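SVP1-like protein 2 (Kluyveromyces lactis, PDB 4EXV) is a WD-repeat beta-propeller of the PROPPIN family that probably binds phosphatidylinositol 3-phosphate and 3,5-bisphosphate and thereby associates with membranes. Local coordinates at residues S104-V109 and L161-E166; D244-H249 and N291-A296. All coordinates share one frame; numbering follows the deposited sequence.

Contact 1: residues S104-V109 and L161-E166. With SO4 (sulfate ion), chain D.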
loop_
_atom_site.group_PDB
_atom_site.type_symbol
_atom_site.label_atom_id
_atom_site.label_comp_id
_atom_site.label_asym_id
_atom_site.label_seq_id
_atom_site.Cartn_x
_atom_site.Cartn_y
_atom_site.Cartn_z
ATOM N N SER A 104 2.822 9.023 -9.719
ATOM C CA SER A 104 3.801 9.928 -9.151
ATOM C C SER A 104 3.762 11.162 -10.031
ATOM O O SER A 104 3.175 11.123 -11.102
ATOM C CB SER A 104 5.180 9.271 -9.118
ATOM O OG SER A 104 6.111 9.955 -9.929
ATOM N N ARG A 105 4.350 12.268 -9.591
ATOM C CA ARG A 105 4.262 13.510 -10.363
ATOM C C ARG A 105 5.049 13.436 -11.666
ATOM O O ARG A 105 5.068 14.392 -12.435
ATOM C CB ARG A 105 4.701 14.725 -9.539
ATOM C CG ARG A 105 3.553 15.480 -8.869
ATOM C CD ARG A 105 3.985 16.093 -7.532
ATOM N NE ARG A 105 3.813 17.544 -7.514
ATOM C CZ ARG A 105 3.060 18.203 -6.635
ATOM N NH1 ARG A 105 2.398 17.547 -5.674
ATOM N NH2 ARG A 105 2.979 19.526 -6.712
ATOM N N GLU A 106 5.688 12.295 -11.915
ATOM C CA GLU A 106 6.400 12.091 -13.169
ATOM C C GLU A 106 6.363 10.664 -13.721
ATOM O O GLU A 106 7.031 10.375 -14.703
ATOM C CB GLU A 106 7.838 12.579 -13.044
ATOM C CG GLU A 106 8.513 12.126 -11.771
ATOM C CD GLU A 106 9.722 12.970 -11.439
ATOM O OE1 GLU A 106 9.909 14.016 -12.106
ATOM O OE2 GLU A 106 10.480 12.589 -10.516
ATOM N N PHE A 107 5.596 9.772 -13.106
ATOM C CA PHE A 107 5.384 8.440 -13.675
ATOM C C PHE A 107 3.960 7.949 -13.448
ATOM O O PHE A 107 3.366 8.218 -12.414
ATOM C CB PHE A 107 6.374 7.415 -13.102
ATOM C CG PHE A 107 7.806 7.851 -13.190
ATOM C CD1 PHE A 107 8.506 7.753 -14.388
ATOM C CD2 PHE A 107 8.455 8.378 -12.075
ATOM C CE1 PHE A 107 9.831 8.173 -14.480
ATOM C CE2 PHE A 107 9.779 8.797 -12.153
ATOM C CZ PHE A 107 10.469 8.695 -13.359
ATOM N N ILE A 108 3.416 7.252 -14.440
ATOM C CA ILE A 108 2.250 6.401 -14.246
ATOM C C ILE A 108 2.730 4.962 -14.348
ATOM O O ILE A 108 3.365 4.585 -15.330
ATOM C CB ILE A 108 1.186 6.638 -15.315
ATOM C CG1 ILE A 108 0.724 8.091 -15.281
ATOM C CG2 ILE A 108 0.006 5.709 -15.103
ATOM C CD1 ILE A 108 -0.034 8.508 -16.535
ATOM N N VAL A 109 2.454 4.164 -13.325
ATOM C CA VAL A 109 2.959 2.803 -13.302
ATOM C C VAL A 109 1.802 1.820 -13.276
ATOM O O VAL A 109 0.908 1.916 -12.429
ATOM C CB VAL A 109 3.919 2.562 -12.121
ATOM C CG1 VAL A 109 4.535 1.180 -12.232
ATOM C CG2 VAL A 109 5.001 3.637 -12.089
ATOM N N LEU A 161 13.608 4.820 -9.864
ATOM C CA LEU A 161 13.445 5.389 -11.192
ATOM C C LEU A 161 14.059 6.784 -11.272
ATOM O O LEU A 161 13.982 7.573 -10.324
ATOM C CB LEU A 161 11.976 5.469 -11.566
ATOM C CG LEU A 161 11.158 4.198 -11.413
ATOM C CD1 LEU A 161 9.961 4.301 -12.335
ATOM C CD2 LEU A 161 11.995 2.986 -11.743
ATOM N N GLN A 162 14.665 7.087 -12.413
ATOM C CA GLN A 162 15.186 8.422 -12.648
ATOM C C GLN A 162 14.786 8.987 -14.006
ATOM O O GLN A 162 14.984 8.347 -15.047
ATOM C CB GLN A 162 16.718 8.433 -12.545
ATOM C CG GLN A 162 17.261 7.829 -11.270
ATOM C CD GLN A 162 18.203 6.673 -11.542
ATOM O OE1 GLN A 162 18.532 6.381 -12.698
ATOM N NE2 GLN A 162 18.642 6.007 -10.478
ATOM N N THR A 163 14.215 10.186 -13.983
ATOM C CA THR A 163 14.325 11.076 -15.125
ATOM C C THR A 163 15.812 11.453 -15.168
ATOM O O THR A 163 16.553 11.109 -14.241
ATOM C CB THR A 163 13.411 12.315 -14.983
ATOM O OG1 THR A 163 13.660 12.961 -13.729
ATOM C CG2 THR A 163 11.939 11.898 -15.035
ATOM N N ASP A 164 16.254 12.158 -16.209
ATOM C CA ASP A 164 17.696 12.276 -16.497
ATOM C C ASP A 164 18.371 10.903 -16.393
ATOM O O ASP A 164 19.053 10.588 -15.411
ATOM C CB ASP A 164 18.421 13.318 -15.623
ATOM C CG ASP A 164 17.566 13.838 -14.473
ATOM O OD1 ASP A 164 16.391 14.188 -14.711
ATOM O OD2 ASP A 164 18.081 13.901 -13.332
ATOM N N ALA A 165 18.185 10.100 -17.434
ATOM C CA ALA A 165 18.504 8.682 -17.381
ATOM C C ALA A 165 19.450 8.269 -18.518
ATOM O O ALA A 165 19.351 8.817 -19.618
ATOM C CB ALA A 165 17.209 7.892 -17.407
ATOM N N GLU A 166 20.333 7.289 -18.287
ATOM C CA GLU A 166 20.330 6.394 -17.119
ATOM C C GLU A 166 19.001 5.611 -17.054
ATOM O O GLU A 166 18.492 5.330 -15.968
ATOM C CB GLU A 166 20.586 7.137 -15.798
ATOM C CG GLU A 166 21.672 8.215 -15.834
ATOM C CD GLU A 166 21.776 8.997 -14.524
ATOM O OE1 GLU A 166 21.505 8.413 -13.450
ATOM O OE2 GLU A 166 22.138 10.194 -14.567
HETATM S S SO4 D . 5.624 12.600 -6.082
HETATM O O1 SO4 D . 6.577 13.435 -6.830
HETATM O O2 SO4 D . 4.734 11.906 -6.997
HETATM O O3 SO4 D . 6.328 11.565 -5.307
HETATM O O4 SO4 D . 4.837 13.478 -5.215
#
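Phe107 carries this contact, its ring reaching toward the loop 161-166. Leu161 lays its CD1 methyl almost squarely over one face, 4.2 Å from the ring centroid and only 7° off the normal, a CH-pi contact; the CB of Glu106 sits above the opposite face, nearer the rim. At the ring tip, CZ meets the CG2 methyl of Thr163 obliquely at 3.9 Å. The same methyl lies 4.1 Å from Glu106 OE1, so a serine here, which lacks CG2, would probably loosen the apolar packing at the Phe107 ring tip and leave Glu106 OE1 without this neighbour. Thr163 OG1 itself turns to Asp164 OD1. Beyond this shell, Phe140 packs against both Phe107 and Leu161. Ser104 shapes the chain leading to Phe107: its OG accepts from Glu106 N at 3.1 Å (167°), an ST turn, and its N gives to Phe107 O at 2.9 Å. On the turn, Arg105 N donates to O2 of a sulfate at 2.6 Å, an ion that His63 NE2 also holds. The whole is a tight beta-hairpin, joining strands 98-104 and 107-112 of one propeller blade, packed against a surface loop of the next blade.

Contact 2: residues D244-H249 and N291-A296; sequences DKWTLH and NDCKIA. With SO4 (sulfate ion), chain C.
The two backbones keep well apart, with Leu248 and Ile295 nearest at 9.6 Å between their CA atoms, so the contact is made by side chains reaching across, one of them onto the backbone of 291-296. This is the packing of adjacent blades in a beta-propeller: 244-249 leads into the third strand of one four-stranded blade, within the second WD repeat, and 291-296 leads into the first strand of the next. Trp246 does most of the work. With CG anti to the carbonyl carbon (chi1 -52°), its six-membered ring swings over to the other segment, CZ2 lying 3.7 Å from Asn291 N and CH2 lying 4.0 Å from Asp292 N, both obliquely. Further round, CZ3 meets Cys293 SG at 4.2 Å, the sulfur at the ring edge. The carbonyl O of Asp244 sits above one face of the indole. Deeper in, Leu248 and Ile295 touch tip to tip, CD1 to CD1 at 4.3 Å, and both rest on Ala240 and Val242. Asp292 turns away and is hydrogen-bonded to Tyr20 OH.

Thr247 and His249 project from the other face of their strand and, with Lys245, hold a sulfate. Lys245 stretches its extended chain along the ion, NZ giving to O4 at 2.8 Å while also forming a salt bridge with Asp223. His249 also touches Arg220, the second arginine of the family's FRRG signature; the sulfate may therefore sit where a phosphoinositide phosphate would bind. A bound anion would probably favour a positively charged imidazole. Thr247 OG1 donates to O1 at 3.2 Å, and His249 NE2 to O2 at 2.8 Å (162°), with the sulfur lying in the plane of the imidazole ring.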
loop_
_atom_site.group_PDB
_atom_site.type_symbol
_atom_site.label_atom_id
_atom_site.label_comp_id
_atom_site.label_asym_id
_atom_site.label_seq_id
_atom_site.Cartn_x
_atom_site.Cartn_y
_atom_site.Cartn_z
ATOM N N ASP A 244 -6.219 -13.146 6.856
ATOM C CA ASP A 244 -7.600 -13.609 6.654
ATOM C C ASP A 244 -8.159 -14.398 7.853
ATOM O O ASP A 244 -9.329 -14.787 7.853
ATOM C CB ASP A 244 -7.730 -14.427 5.361
ATOM C CG ASP A 244 -6.836 -15.667 5.348
ATOM O OD1 ASP A 244 -5.686 -15.610 5.848
ATOM O OD2 ASP A 244 -7.288 -16.706 4.825
ATOM N N LYS A 245 -7.315 -14.627 8.862
ATOM C CA LYS A 245 -7.742 -15.150 10.158
ATOM C C LYS A 245 -8.440 -14.011 10.905
ATOM O O LYS A 245 -9.008 -14.201 11.979
ATOM C CB LYS A 245 -6.515 -15.637 10.939
ATOM C CG LYS A 245 -6.786 -16.721 11.972
ATOM C CD LYS A 245 -5.490 -17.433 12.376
ATOM C CE LYS A 245 -5.663 -18.259 13.655
ATOM N NZ LYS A 245 -4.341 -18.681 14.223
ATOM N N TRP A 246 -8.382 -12.824 10.301
ATOM C CA TRP A 246 -8.969 -11.599 10.838
ATOM C C TRP A 246 -8.460 -11.247 12.234
ATOM O O TRP A 246 -9.222 -11.108 13.192
ATOM C CB TRP A 246 -10.493 -11.635 10.747
ATOM C CG TRP A 246 -10.910 -11.977 9.372
ATOM C CD1 TRP A 246 -11.597 -13.087 8.974
ATOM C CD2 TRP A 246 -10.602 -11.245 8.179
ATOM N NE1 TRP A 246 -11.757 -13.079 7.609
ATOM C CE2 TRP A 246 -11.155 -11.960 7.099
ATOM C CE3 TRP A 246 -9.920 -10.051 7.921
ATOM C CZ2 TRP A 246 -11.051 -11.521 5.781
ATOM C CZ3 TRP A 246 -9.817 -9.614 6.606
ATOM C CH2 TRP A 246 -10.383 -10.349 5.553
ATOM N N THR A 247 -7.141 -11.123 12.316
ATOM C CA THR A 247 -6.466 -10.563 13.470
ATOM C C THR A 247 -5.534 -9.455 12.974
ATOM O O THR A 247 -4.742 -9.647 12.043
ATOM C CB THR A 247 -5.658 -11.632 14.254
ATOM O OG1 THR A 247 -6.559 -12.592 14.821
ATOM C CG2 THR A 247 -4.858 -10.990 15.374
ATOM N N LEU A 248 -5.663 -8.287 13.590
ATOM C CA LEU A 248 -4.793 -7.162 13.314
ATOM C C LEU A 248 -3.518 -7.249 14.165
ATOM O O LEU A 248 -3.586 -7.385 15.378
ATOM C CB LEU A 248 -5.553 -5.885 13.630
ATOM C CG LEU A 248 -4.725 -4.613 13.703
ATOM C CD1 LEU A 248 -3.986 -4.373 12.393
ATOM C CD2 LEU A 248 -5.637 -3.466 14.029
ATOM N N HIS A 249 -2.354 -7.178 13.534
ATOM C CA HIS A 249 -1.109 -7.206 14.288
ATOM C C HIS A 249 -0.364 -5.902 14.098
ATOM O O HIS A 249 -0.278 -5.398 12.975
ATOM C CB HIS A 249 -0.193 -8.355 13.823
ATOM C CG HIS A 249 -0.756 -9.724 14.055
ATOM N ND1 HIS A 249 -0.453 -10.477 15.173
ATOM C CD2 HIS A 249 -1.591 -10.482 13.304
ATOM C CE1 HIS A 249 -1.085 -11.635 15.102
ATOM N NE2 HIS A 249 -1.782 -11.663 13.978
ATOM N N ASN A 291 -14.126 -10.757 3.852
ATOM C CA ASN A 291 -13.348 -11.164 2.668
ATOM C C ASN A 291 -12.117 -10.310 2.142
ATOM O O ASN A 291 -11.152 -10.894 1.637
ATOM C CB ASN A 291 -14.319 -11.538 1.540
ATOM C CG ASN A 291 -13.758 -11.256 0.159
ATOM O OD1 ASN A 291 -14.021 -10.196 -0.432
ATOM N ND2 ASN A 291 -12.991 -12.207 -0.373
ATOM N N ASP A 292 -12.141 -8.969 2.238
ATOM C CA ASP A 292 -10.959 -8.114 1.899
ATOM C C ASP A 292 -10.989 -6.764 2.646
ATOM O O ASP A 292 -12.045 -6.336 3.121
ATOM C CB ASP A 292 -10.818 -7.926 0.366
ATOM C CG ASP A 292 -9.760 -6.849 -0.062
ATOM O OD1 ASP A 292 -8.521 -7.091 0.017
ATOM O OD2 ASP A 292 -10.182 -5.780 -0.577
ATOM N N CYS A 293 -9.833 -6.112 2.781
ATOM C CA CYS A 293 -9.787 -4.777 3.407
ATOM C C CYS A 293 -8.495 -3.986 3.155
ATOM O O CYS A 293 -7.571 -4.467 2.480
ATOM C CB CYS A 293 -10.058 -4.869 4.922
ATOM S SG CYS A 293 -8.740 -5.656 5.934
ATOM N N LYS A 294 -8.448 -2.761 3.684
ATOM C CA LYS A 294 -7.210 -1.966 3.674
ATOM C C LYS A 294 -7.037 -1.161 4.954
ATOM O O LYS A 294 -8.018 -0.728 5.572
ATOM C CB LYS A 294 -7.115 -1.051 2.447
ATOM C CG LYS A 294 -7.167 -1.824 1.143
ATOM C CD LYS A 294 -7.013 -0.961 -0.089
ATOM C CE LYS A 294 -7.110 -1.869 -1.301
ATOM N NZ LYS A 294 -6.599 -1.253 -2.550
ATOM N N ILE A 295 -5.775 -0.972 5.342
ATOM C CA ILE A 295 -5.432 -0.289 6.582
ATOM C C ILE A 295 -4.837 1.081 6.312
ATOM O O ILE A 295 -3.972 1.232 5.457
ATOM C CB ILE A 295 -4.375 -1.055 7.370
ATOM C CG1 ILE A 295 -4.702 -2.539 7.388
ATOM C CG2 ILE A 295 -4.261 -0.480 8.786
ATOM C CD1 ILE A 295 -3.722 -3.350 8.181
ATOM N N ALA A 296 -5.296 2.075 7.059
ATOM C CA ALA A 296 -4.688 3.392 7.019
ATOM C C ALA A 296 -4.221 3.816 8.413
ATOM O O ALA A 296 -4.864 3.524 9.423
ATOM C CB ALA A 296 -5.660 4.406 6.455
HETATM S S SO4 C . -3.270 -15.096 14.262
HETATM O O1 SO4 C . -4.729 -15.185 14.403
HETATM O O2 SO4 C . -2.948 -14.102 13.227
HETATM O O3 SO4 C . -2.675 -14.725 15.547
HETATM O O4 SO4 C . -2.717 -16.407 13.883
#

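How the contacts relate
Both contacts join neighbouring blades of the same seven-bladed propeller, but different pairs of them, on opposite sides of the chain's centre with contact centres about 32 Å apart. Contact 1 is a surface affair, a hairpin turn against a loop, in which a single buried phenylalanine meets partly exposed neighbours. Contact 2 lies closer to the middle and is partly buried: an indole at the loop end gives way to aliphatic side chains between the strands. Each has a sulfate beside it, held differently. In 104-109 a backbone N-H takes part, whereas in 244-249 three side chains grip the ion, one of them, His249, touching the FRRG arginine Arg220, which suggests the likelier phosphoinositide site.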